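Local structure of gram-negative insecticidal protein (Chromobacterium piscinae, 6FBM) at residues A[142-153]-A[283-293]; A[205-213]-A[249-259]. The protein is an insecticidal toxin that probably acts by forming pores in target membranes, as other perforin-like MACPF proteins do. All coordinates share one frame; numbering follows the deposited sequence.

Contact 1 of 2, residues A[142-153]-A[283-293]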
loop_
_atom_site.group_PDB
_atom_site.type_symbol
_atom_site.label_atom_id
_atom_site.label_comp_id
_atom_site.label_asym_id
_atom_site.label_seq_id
_atom_site.Cartn_x
_atom_site.Cartn_y
_atom_site.Cartn_z
ATOM N N ARG A 142 -31.112 -26.220 18.217
ATOM C CA ARG A 142 -32.093 -27.079 17.546
ATOM C C ARG A 142 -33.029 -26.311 16.650
ATOM O O ARG A 142 -33.390 -26.808 15.586
ATOM C CB ARG A 142 -32.904 -27.868 18.574
ATOM C CG ARG A 142 -33.508 -29.173 18.047
ATOM C CD ARG A 142 -33.203 -30.327 18.988
ATOM N NE ARG A 142 -33.665 -30.036 20.346
ATOM C CZ ARG A 142 -33.165 -30.553 21.477
ATOM N NH1 ARG A 142 -32.154 -31.422 21.460
ATOM N NH2 ARG A 142 -33.685 -30.186 22.650
ATOM N N SER A 143 -33.399 -25.094 17.044
ATOM C CA SER A 143 -34.248 -24.229 16.212
ATOM C C SER A 143 -33.476 -23.370 15.186
ATOM O O SER A 143 -34.073 -22.533 14.518
ATOM C CB SER A 143 -35.101 -23.316 17.114
ATOM O OG SER A 143 -34.306 -22.289 17.689
ATOM N N MET A 144 -32.167 -23.580 15.063
ATOM C CA MET A 144 -31.303 -22.742 14.227
ATOM C C MET A 144 -30.573 -23.548 13.174
ATOM O O MET A 144 -29.595 -23.060 12.620
ATOM C CB MET A 144 -30.275 -22.027 15.121
ATOM C CG MET A 144 -30.897 -20.983 16.028
ATOM S SD MET A 144 -29.781 -20.578 17.363
ATOM C CE MET A 144 -28.461 -19.667 16.568
ATOM N N LEU A 145 -31.052 -24.760 12.885
ATOM C CA LEU A 145 -30.372 -25.648 11.967
ATOM C C LEU A 145 -30.621 -25.202 10.547
ATOM O O LEU A 145 -31.706 -24.696 10.233
ATOM C CB LEU A 145 -30.881 -27.083 12.136
ATOM C CG LEU A 145 -30.770 -27.700 13.523
ATOM C CD1 LEU A 145 -31.259 -29.132 13.456
ATOM C CD2 LEU A 145 -29.346 -27.648 14.050
ATOM N N ARG A 146 -29.619 -25.374 9.691
ATOM C CA ARG A 146 -29.805 -25.123 8.264
ATOM C C ARG A 146 -30.687 -26.241 7.745
ATOM O O ARG A 146 -30.736 -27.328 8.317
ATOM C CB ARG A 146 -28.483 -25.092 7.498
ATOM C CG ARG A 146 -27.561 -23.964 7.925
ATOM C CD ARG A 146 -26.835 -23.259 6.823
ATOM N NE ARG A 146 -27.731 -22.436 6.008
ATOM C CZ ARG A 146 -27.937 -21.124 6.170
ATOM N NH1 ARG A 146 -27.323 -20.420 7.127
ATOM N NH2 ARG A 146 -28.776 -20.495 5.349
ATOM N N ARG A 147 -31.369 -25.954 6.643
ATOM C CA ARG A 147 -32.422 -26.822 6.122
ATOM C C ARG A 147 -31.915 -28.250 5.852
ATOM O O ARG A 147 -32.419 -29.191 6.457
ATOM C CB ARG A 147 -33.082 -26.178 4.886
ATOM C CG ARG A 147 -34.373 -26.834 4.366
ATOM C CD ARG A 147 -34.191 -27.545 3.023
ATOM N NE ARG A 147 -33.782 -26.628 1.931
ATOM C CZ ARG A 147 -32.588 -26.609 1.301
ATOM N NH1 ARG A 147 -31.598 -27.465 1.608
ATOM N NH2 ARG A 147 -32.382 -25.705 0.346
ATOM N N ASP A 148 -30.910 -28.417 4.986
ATOM C CA ASP A 148 -30.509 -29.783 4.603
ATOM C C ASP A 148 -29.867 -30.576 5.757
ATOM O O ASP A 148 -30.044 -31.796 5.843
ATOM C CB ASP A 148 -29.712 -29.900 3.275
ATOM C CG ASP A 148 -28.746 -28.733 3.013
ATOM O OD1 ASP A 148 -28.158 -28.181 3.970
ATOM O OD2 ASP A 148 -28.590 -28.373 1.825
ATOM N N PHE A 149 -29.174 -29.886 6.666
ATOM C CA PHE A 149 -28.651 -30.540 7.848
ATOM C C PHE A 149 -29.801 -31.022 8.731
ATOM O O PHE A 149 -29.799 -32.179 9.141
ATOM C CB PHE A 149 -27.673 -29.644 8.614
ATOM C CG PHE A 149 -27.180 -30.241 9.911
ATOM C CD1 PHE A 149 -26.604 -31.497 9.932
ATOM C CD2 PHE A 149 -27.283 -29.536 11.098
ATOM C CE1 PHE A 149 -26.150 -32.046 11.115
ATOM C CE2 PHE A 149 -26.821 -30.072 12.285
ATOM C CZ PHE A 149 -26.256 -31.324 12.295
ATOM N N ARG A 150 -30.787 -30.159 8.995
ATOM C CA ARG A 150 -31.980 -30.582 9.742
ATOM C C ARG A 150 -32.634 -31.823 9.126
ATOM O O ARG A 150 -32.995 -32.755 9.855
ATOM C CB ARG A 150 -33.029 -29.458 9.863
ATOM C CG ARG A 150 -34.321 -29.877 10.582
ATOM C CD ARG A 150 -35.436 -28.842 10.566
ATOM N NE ARG A 150 -35.020 -27.621 11.249
ATOM C CZ ARG A 150 -34.866 -27.484 12.578
ATOM N NH1 ARG A 150 -35.106 -28.507 13.435
ATOM N NH2 ARG A 150 -34.450 -26.301 13.055
ATOM N N ASP A 151 -32.790 -31.831 7.796
ATOM C CA ASP A 151 -33.457 -32.942 7.118
ATOM C C ASP A 151 -32.645 -34.223 7.310
ATOM O O ASP A 151 -33.193 -35.215 7.804
ATOM C CB ASP A 151 -33.749 -32.633 5.639
ATOM C CG ASP A 151 -34.886 -31.571 5.469
ATOM O OD1 ASP A 151 -35.602 -31.236 6.445
ATOM O OD2 ASP A 151 -35.085 -31.032 4.352
ATOM N N ASP A 152 -31.347 -34.167 7.000
ATOM C CA ASP A 152 -30.472 -35.341 7.135
ATOM C C ASP A 152 -30.372 -35.826 8.567
ATOM O O ASP A 152 -30.527 -37.023 8.828
ATOM C CB ASP A 152 -29.059 -35.061 6.588
ATOM C CG ASP A 152 -29.028 -34.937 5.083
ATOM O OD1 ASP A 152 -29.977 -35.413 4.450
ATOM O OD2 ASP A 152 -28.067 -34.367 4.527
ATOM N N LEU A 153 -30.130 -34.892 9.481
ATOM C CA LEU A 153 -30.000 -35.193 10.907
ATOM C C LEU A 153 -31.211 -35.950 11.437
ATOM O O LEU A 153 -31.052 -36.924 12.156
ATOM C CB LEU A 153 -29.800 -33.900 11.696
ATOM C CG LEU A 153 -29.751 -33.970 13.214
ATOM C CD1 LEU A 153 -28.530 -34.742 13.696
ATOM C CD2 LEU A 153 -29.736 -32.559 13.772
ATOM N N ILE A 283 -23.248 -33.728 17.291
ATOM C CA ILE A 283 -24.427 -33.399 16.476
ATOM C C ILE A 283 -25.647 -34.185 16.910
ATOM O O ILE A 283 -26.768 -33.707 16.721
ATOM C CB ILE A 283 -24.237 -33.562 14.958
ATOM C CG1 ILE A 283 -23.916 -35.018 14.560
ATOM C CG2 ILE A 283 -23.148 -32.621 14.472
ATOM C CD1 ILE A 283 -24.099 -35.283 13.080
ATOM N N TRP A 284 -25.446 -35.365 17.489
ATOM C CA TRP A 284 -26.610 -36.176 17.906
ATOM C C TRP A 284 -27.539 -35.453 18.897
ATOM O O TRP A 284 -28.746 -35.495 18.729
ATOM C CB TRP A 284 -26.227 -37.572 18.398
ATOM C CG TRP A 284 -25.182 -37.671 19.448
ATOM C CD1 TRP A 284 -25.320 -37.398 20.786
ATOM C CD2 TRP A 284 -23.843 -38.144 19.260
ATOM N NE1 TRP A 284 -24.135 -37.671 21.439
ATOM C CE2 TRP A 284 -23.214 -38.127 20.525
ATOM C CE3 TRP A 284 -23.114 -38.561 18.141
ATOM C CZ2 TRP A 284 -21.878 -38.481 20.696
ATOM C CZ3 TRP A 284 -21.787 -38.923 18.301
ATOM C CH2 TRP A 284 -21.180 -38.891 19.564
ATOM N N ALA A 285 -26.974 -34.712 19.853
ATOM C CA ALA A 285 -27.766 -33.877 20.775
ATOM C C ALA A 285 -28.721 -32.886 20.077
ATOM O O ALA A 285 -29.671 -32.407 20.695
ATOM C CB ALA A 285 -26.846 -33.130 21.741
ATOM N N LEU A 286 -28.469 -32.581 18.801
ATOM C CA LEU A 286 -29.325 -31.691 18.012
ATOM C C LEU A 286 -30.546 -32.350 17.382
ATOM O O LEU A 286 -31.435 -31.659 16.861
ATOM C CB LEU A 286 -28.494 -31.051 16.898
ATOM C CG LEU A 286 -27.283 -30.240 17.353
ATOM C CD1 LEU A 286 -26.389 -29.939 16.151
ATOM C CD2 LEU A 286 -27.758 -28.971 18.039
ATOM N N ALA A 287 -30.580 -33.681 17.368
ATOM C CA ALA A 287 -31.689 -34.400 16.747
ATOM C C ALA A 287 -32.968 -34.202 17.568
ATOM O O ALA A 287 -32.903 -34.114 18.801
ATOM C CB ALA A 287 -31.347 -35.875 16.629
ATOM N N ASP A 288 -34.112 -34.093 16.884
ATOM C CA ASP A 288 -35.420 -33.873 17.548
ATOM C C ASP A 288 -35.819 -35.027 18.473
ATOM O O ASP A 288 -36.156 -34.792 19.634
ATOM C CB ASP A 288 -36.544 -33.645 16.520
ATOM C CG ASP A 288 -36.451 -32.308 15.815
ATOM O OD1 ASP A 288 -35.932 -31.329 16.378
ATOM O OD2 ASP A 288 -36.935 -32.221 14.683
ATOM N N LYS A 289 -35.738 -36.256 17.965
ATOM C CA LYS A 289 -36.233 -37.430 18.693
ATOM C C LYS A 289 -35.131 -38.096 19.528
ATOM O O LYS A 289 -34.052 -38.333 19.019
ATOM C CB LYS A 289 -36.824 -38.441 17.706
ATOM C CG LYS A 289 -37.833 -37.856 16.739
ATOM C CD LYS A 289 -38.785 -38.879 16.138
ATOM C CE LYS A 289 -39.426 -38.247 14.898
ATOM N NZ LYS A 289 -40.793 -38.731 14.534
ATOM N N PRO A 290 -35.403 -38.418 20.804
ATOM C CA PRO A 290 -34.430 -39.191 21.607
ATOM C C PRO A 290 -33.930 -40.513 20.981
ATOM O O PRO A 290 -32.801 -40.915 21.250
ATOM C CB PRO A 290 -35.207 -39.487 22.905
ATOM C CG PRO A 290 -36.181 -38.359 23.024
ATOM C CD PRO A 290 -36.547 -37.959 21.621
ATOM N N GLU A 291 -34.757 -41.163 20.163
ATOM C CA GLU A 291 -34.402 -42.430 19.501
ATOM C C GLU A 291 -33.304 -42.187 18.474
ATOM O O GLU A 291 -32.428 -43.023 18.273
ATOM C CB GLU A 291 -35.606 -43.063 18.767
ATOM C CG GLU A 291 -36.890 -43.194 19.580
ATOM C CD GLU A 291 -37.789 -41.970 19.461
ATOM O OE1 GLU A 291 -38.238 -41.645 18.335
ATOM O OE2 GLU A 291 -38.021 -41.307 20.493
ATOM N N ARG A 292 -33.399 -41.045 17.800
ATOM C CA ARG A 292 -32.432 -40.622 16.793
ATOM C C ARG A 292 -31.103 -40.178 17.439
ATOM O O ARG A 292 -30.025 -40.525 16.946
ATOM C CB ARG A 292 -33.059 -39.513 15.937
ATOM C CG ARG A 292 -32.245 -39.026 14.751
ATOM C CD ARG A 292 -31.735 -40.123 13.840
ATOM N NE ARG A 292 -31.166 -39.539 12.631
ATOM C CZ ARG A 292 -30.531 -40.214 11.671
ATOM N NH1 ARG A 292 -30.348 -41.542 11.748
ATOM N NH2 ARG A 292 -30.063 -39.537 10.614
ATOM N N ARG A 293 -31.188 -39.445 18.553
ATOM C CA ARG A 293 -30.008 -39.055 19.341
ATOM C C ARG A 293 -29.221 -40.270 19.738
ATOM O O ARG A 293 -27.997 -40.277 19.706
ATOM C CB ARG A 293 -30.394 -38.330 20.636
ATOM C CG ARG A 293 -31.038 -36.965 20.453
ATOM C CD ARG A 293 -31.526 -36.393 21.770
ATOM N NE ARG A 293 -32.561 -35.394 21.533
ATOM C CZ ARG A 293 -33.339 -34.850 22.474
ATOM N NH1 ARG A 293 -33.150 -35.112 23.769
ATOM N NH2 ARG A 293 -34.264 -33.965 22.117
#
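In the MACPF domain, the last turn of helix 147-154 is gripped by R292, which lies near the start of helix 290-298, while L153 and F149 pack on the short 3-10 turn around L286. R292 NE donates to L153 O at 2.7 Å, and its N-H...O angle of 166° marks this as the straightest bond across the contact. NH2 adds two weaker bonds, to L153 O and to D152 O, so one edge of the guanidinium spans two successive carbonyls. The negative end of the helix dipole may strengthen this grip. E295 pairs with R292 NH1, and M158 O takes a further bond from NH2, fixing the group's rotation.

Apolar packing lies beside this polar clasp. L153 CG stands anti to the backbone N (chi1 175°), which carries CD2 to 3.7 Å from L286 CB, the two side chains crossing at about a right angle. The edge of the F149 ring meets L286 CD1 at 3.9 Å, and its CZ touches I283 CG2 at 4.0 Å. F41, from a preceding loop, covers L145 and L286.

On the partly exposed side, R142 reaches across the 3-10 turn. Its CD lies 3.1 Å from L286 O, and NH1 makes a weak bond to A285 O. R150 NH2 binds R142 O, tying the start of the segment to the helix. D288 OD1, 4.2 Å from R150 NH1, is too distant for a salt bridge but may temper the positive charge gathered here. R293, held by its own NE bond to A287 O, has its guanidinium parallel to that of R142, 1° between the planes, and on a different level. R293 NH2 lies above the border of one R142 face, 3.4 Å from R142 NH1; both nitrogens are donors, making this a like-charge contact, not a hydrogen bond.

Contact 2 of 2, residues A[205-213]-A[249-259]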
loop_
_atom_site.group_PDB
_atom_site.type_symbol
_atom_site.label_atom_id
_atom_site.label_comp_id
_atom_site.label_asym_id
_atom_site.label_seq_id
_atom_site.Cartn_x
_atom_site.Cartn_y
_atom_site.Cartn_z
ATOM N N SER A 205 13.382 -25.362 27.018
ATOM C CA SER A 205 13.897 -25.239 25.660
ATOM C C SER A 205 12.970 -24.336 24.853
ATOM O O SER A 205 13.436 -23.389 24.195
ATOM C CB SER A 205 14.049 -26.594 25.004
ATOM O OG SER A 205 14.608 -26.452 23.715
ATOM N N TYR A 206 11.660 -24.594 24.940
ATOM C CA TYR A 206 10.681 -23.760 24.249
ATOM C C TYR A 206 10.808 -22.314 24.723
ATOM O O TYR A 206 10.927 -21.412 23.915
ATOM C CB TYR A 206 9.230 -24.264 24.440
ATOM C CG TYR A 206 8.240 -23.277 23.900
ATOM C CD1 TYR A 206 8.021 -23.158 22.530
ATOM C CD2 TYR A 206 7.568 -22.392 24.767
ATOM C CE1 TYR A 206 7.139 -22.209 22.047
ATOM C CE2 TYR A 206 6.686 -21.444 24.277
ATOM C CZ TYR A 206 6.486 -21.356 22.932
ATOM O OH TYR A 206 5.630 -20.416 22.467
ATOM N N LYS A 207 10.797 -22.100 26.029
ATOM C CA LYS A 207 10.849 -20.733 26.584
ATOM C C LYS A 207 12.109 -19.959 26.247
ATOM O O LYS A 207 12.043 -18.758 26.091
ATOM C CB LYS A 207 10.618 -20.730 28.092
ATOM C CG LYS A 207 9.169 -20.964 28.417
ATOM C CD LYS A 207 8.916 -20.947 29.916
ATOM C CE LYS A 207 7.418 -21.058 30.188
ATOM N NZ LYS A 207 7.199 -21.411 31.618
ATOM N N ALA A 208 13.239 -20.634 26.140
ATOM C CA ALA A 208 14.487 -19.986 25.719
ATOM C C ALA A 208 14.434 -19.628 24.250
ATOM O O ALA A 208 14.952 -18.588 23.823
ATOM C CB ALA A 208 15.683 -20.884 25.981
ATOM N N LEU A 209 13.793 -20.491 23.479
ATOM C CA LEU A 209 13.678 -20.316 22.046
ATOM C C LEU A 209 12.922 -19.056 21.683
ATOM O O LEU A 209 13.353 -18.289 20.835
ATOM C CB LEU A 209 12.964 -21.534 21.469
ATOM C CG LEU A 209 13.056 -21.820 20.031
ATOM C CD1 LEU A 209 14.487 -21.885 19.529
ATOM C CD2 LEU A 209 12.402 -23.183 19.820
ATOM N N VAL A 210 11.808 -18.844 22.356
ATOM C CA VAL A 210 10.987 -17.670 22.173
ATOM C C VAL A 210 11.374 -16.490 23.048
ATOM O O VAL A 210 10.758 -15.456 22.982
ATOM C CB VAL A 210 9.476 -18.022 22.377
ATOM C CG1 VAL A 210 9.083 -19.201 21.488
ATOM C CG2 VAL A 210 9.093 -18.218 23.807
ATOM N N GLY A 211 12.365 -16.655 23.895
ATOM C CA GLY A 211 12.901 -15.548 24.685
ATOM C C GLY A 211 12.147 -15.239 25.952
ATOM O O GLY A 211 12.411 -14.217 26.576
ATOM N N GLU A 212 11.224 -16.102 26.370
ATOM C CA GLU A 212 10.587 -15.905 27.673
ATOM C C GLU A 212 11.566 -16.131 28.827
ATOM O O GLU A 212 11.427 -15.509 29.899
ATOM C CB GLU A 212 9.345 -16.764 27.823
ATOM C CG GLU A 212 8.167 -16.250 26.997
ATOM C CD GLU A 212 7.074 -17.272 26.827
ATOM O OE1 GLU A 212 6.910 -18.118 27.754
ATOM O OE2 GLU A 212 6.363 -17.189 25.789
ATOM N N ILE A 213 12.562 -16.990 28.602
ATOM C CA ILE A 213 13.743 -17.013 29.458
ATOM C C ILE A 213 14.977 -16.788 28.601
ATOM O O ILE A 213 14.973 -17.037 27.408
ATOM C CB ILE A 213 13.850 -18.304 30.292
ATOM C CG1 ILE A 213 14.062 -19.540 29.401
ATOM C CG2 ILE A 213 12.604 -18.488 31.146
ATOM C CD1 ILE A 213 14.163 -20.819 30.182
ATOM N N ILE A 249 11.695 -19.114 14.123
ATOM C CA ILE A 249 11.632 -19.253 15.587
ATOM C C ILE A 249 12.400 -20.497 15.996
ATOM O O ILE A 249 13.119 -20.487 16.961
ATOM C CB ILE A 249 10.174 -19.335 16.115
ATOM C CG1 ILE A 249 9.438 -18.007 15.884
ATOM C CG2 ILE A 249 10.149 -19.627 17.605
ATOM C CD1 ILE A 249 7.936 -18.116 15.874
ATOM N N LEU A 250 12.266 -21.561 15.238
ATOM C CA LEU A 250 12.865 -22.830 15.601
ATOM C C LEU A 250 14.370 -22.817 15.413
ATOM O O LEU A 250 15.108 -23.119 16.330
ATOM C CB LEU A 250 12.207 -23.948 14.803
ATOM C CG LEU A 250 12.567 -25.363 15.164
ATOM C CD1 LEU A 250 12.380 -25.612 16.670
ATOM C CD2 LEU A 250 11.697 -26.323 14.345
ATOM N N HIS A 251 14.816 -22.430 14.223
ATOM C CA HIS A 251 16.232 -22.495 13.813
ATOM C C HIS A 251 16.884 -21.148 13.653
ATOM O O HIS A 251 17.869 -20.856 14.322
ATOM C CB HIS A 251 16.352 -23.216 12.460
ATOM C CG HIS A 251 15.776 -24.591 12.464
ATOM N ND1 HIS A 251 14.708 -24.954 11.672
ATOM C CD2 HIS A 251 16.121 -25.693 13.169
ATOM C CE1 HIS A 251 14.417 -26.225 11.891
ATOM N NE2 HIS A 251 15.253 -26.693 12.803
ATOM N N GLY A 252 16.311 -20.355 12.741
ATOM C CA GLY A 252 16.949 -19.224 12.078
ATOM C C GLY A 252 17.534 -18.173 12.984
ATOM O O GLY A 252 17.426 -18.282 14.207
ATOM N N PRO A 253 18.202 -17.177 12.394
ATOM C CA PRO A 253 19.049 -16.183 13.065
ATOM C C PRO A 253 18.506 -15.601 14.372
ATOM O O PRO A 253 19.172 -15.746 15.396
ATOM C CB PRO A 253 19.203 -15.079 12.010
ATOM C CG PRO A 253 19.171 -15.828 10.749
ATOM C CD PRO A 253 18.225 -16.979 10.933
ATOM N N ASP A 254 17.329 -14.959 14.351
ATOM C CA ASP A 254 16.838 -14.319 15.548
ATOM C C ASP A 254 15.450 -14.801 15.938
ATOM O O ASP A 254 14.421 -14.250 15.525
ATOM C CB ASP A 254 16.893 -12.812 15.397
ATOM C CG ASP A 254 17.299 -12.191 16.647
ATOM O OD1 ASP A 254 16.501 -12.260 17.609
ATOM O OD2 ASP A 254 18.480 -11.757 16.714
ATOM N N SER A 255 15.434 -15.857 16.753
ATOM C CA SER A 255 14.229 -16.567 17.049
ATOM C C SER A 255 13.331 -15.781 18.009
ATOM O O SER A 255 12.109 -15.801 17.873
ATOM C CB SER A 255 14.567 -17.955 17.580
ATOM O OG SER A 255 15.372 -17.891 18.748
ATOM N N GLN A 256 13.924 -15.071 18.953
ATOM C CA GLN A 256 13.192 -14.263 19.930
ATOM C C GLN A 256 12.481 -13.099 19.228
ATOM O O GLN A 256 11.367 -12.773 19.617
ATOM C CB GLN A 256 14.136 -13.669 21.009
ATOM C CG GLN A 256 14.799 -14.617 21.989
ATOM C CD GLN A 256 16.052 -15.307 21.482
ATOM O OE1 GLN A 256 16.102 -16.506 21.455
ATOM N NE2 GLN A 256 17.074 -14.541 21.099
ATOM N N GLN A 257 13.119 -12.479 18.223
ATOM C CA GLN A 257 12.496 -11.422 17.415
ATOM C C GLN A 257 11.422 -11.984 16.507
ATOM O O GLN A 257 10.351 -11.384 16.373
ATOM C CB GLN A 257 13.518 -10.646 16.532
ATOM C CG GLN A 257 12.929 -9.651 15.499
ATOM C CD GLN A 257 12.485 -8.288 16.081
ATOM O OE1 GLN A 257 12.535 -8.068 17.297
ATOM N NE2 GLN A 257 12.019 -7.401 15.220
ATOM N N ALA A 258 11.725 -13.097 15.837
ATOM C CA ALA A 258 10.740 -13.763 14.980
ATOM C C ALA A 258 9.508 -14.173 15.788
ATOM O O ALA A 258 8.394 -14.073 15.313
ATOM C CB ALA A 258 11.347 -14.955 14.280
ATOM N N PHE A 259 9.718 -14.629 17.013
ATOM C CA PHE A 259 8.605 -14.976 17.870
ATOM C C PHE A 259 7.800 -13.728 18.238
ATOM O O PHE A 259 6.566 -13.768 18.202
ATOM C CB PHE A 259 9.059 -15.690 19.108
ATOM C CG PHE A 259 7.979 -15.788 20.160
ATOM C CD1 PHE A 259 7.017 -16.795 20.086
ATOM C CD2 PHE A 259 7.948 -14.886 21.251
ATOM C CE1 PHE A 259 6.066 -16.902 21.051
ATOM C CE2 PHE A 259 6.972 -14.977 22.197
ATOM C CZ PHE A 259 6.012 -15.988 22.095
#
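V210 and Q256 bring the backbones to 4.6 Å between their CA atoms, where helix segments 205-209 and 255-259 run at 82° to each other with axes 10.3 Å apart. S255 OG donates to L209 O at 2.9 Å, in the carbonyl plane. A chi1 of 59° places OG between the backbone N and carbonyl carbon of S255, where it reaches the last carbonyl of helix 198-209. A CH-pi contact follows one turn on: V210 CB sits 3.5 Å from the F259 ring centroid and only 12° off the normal, thus squarely over the face. Y206 OH, hydrogen-bonded to E126 OE2, approaches F259 CE1 at 3.8 Å. L209 inserts CD1 against I249 O, 3.2 Å away, while its CD2 meets L250 CD1. G211, beyond helix 198-209, turns the chain with a positive phi and brings its CA to 3.4 Å from Q256 CG.

Beneath these helices lies the antiparallel sheet: L181 of strand 179-187 supports Y206 and F259, Y183 supports L209 and L250, and strand 232-239 receives I249 and L250 through L236. R229 of helix 220-230 also touches L209.

Both contacts belong to the MACPF region and are partly buried, but they are separate: their nearest atoms are about 32 Å apart, and no helix is shared. Both segments of contact 2 fall, in sequence, between the two segments of contact 1. Contact 1 is more peripheral, its centre 41 Å from that of the chain against 25 Å, yet it buries more surface, 578 Å² against 415 Å². Its chemistry is rich in arginines that bind backbone carbonyls beside a leucine and phenylalanine patch. Contact 2 uses a single serine hydroxyl and aliphatic-aromatic packing against the central sheet, and P253 and Q257 of segment 249-259 also pack on a second subunit.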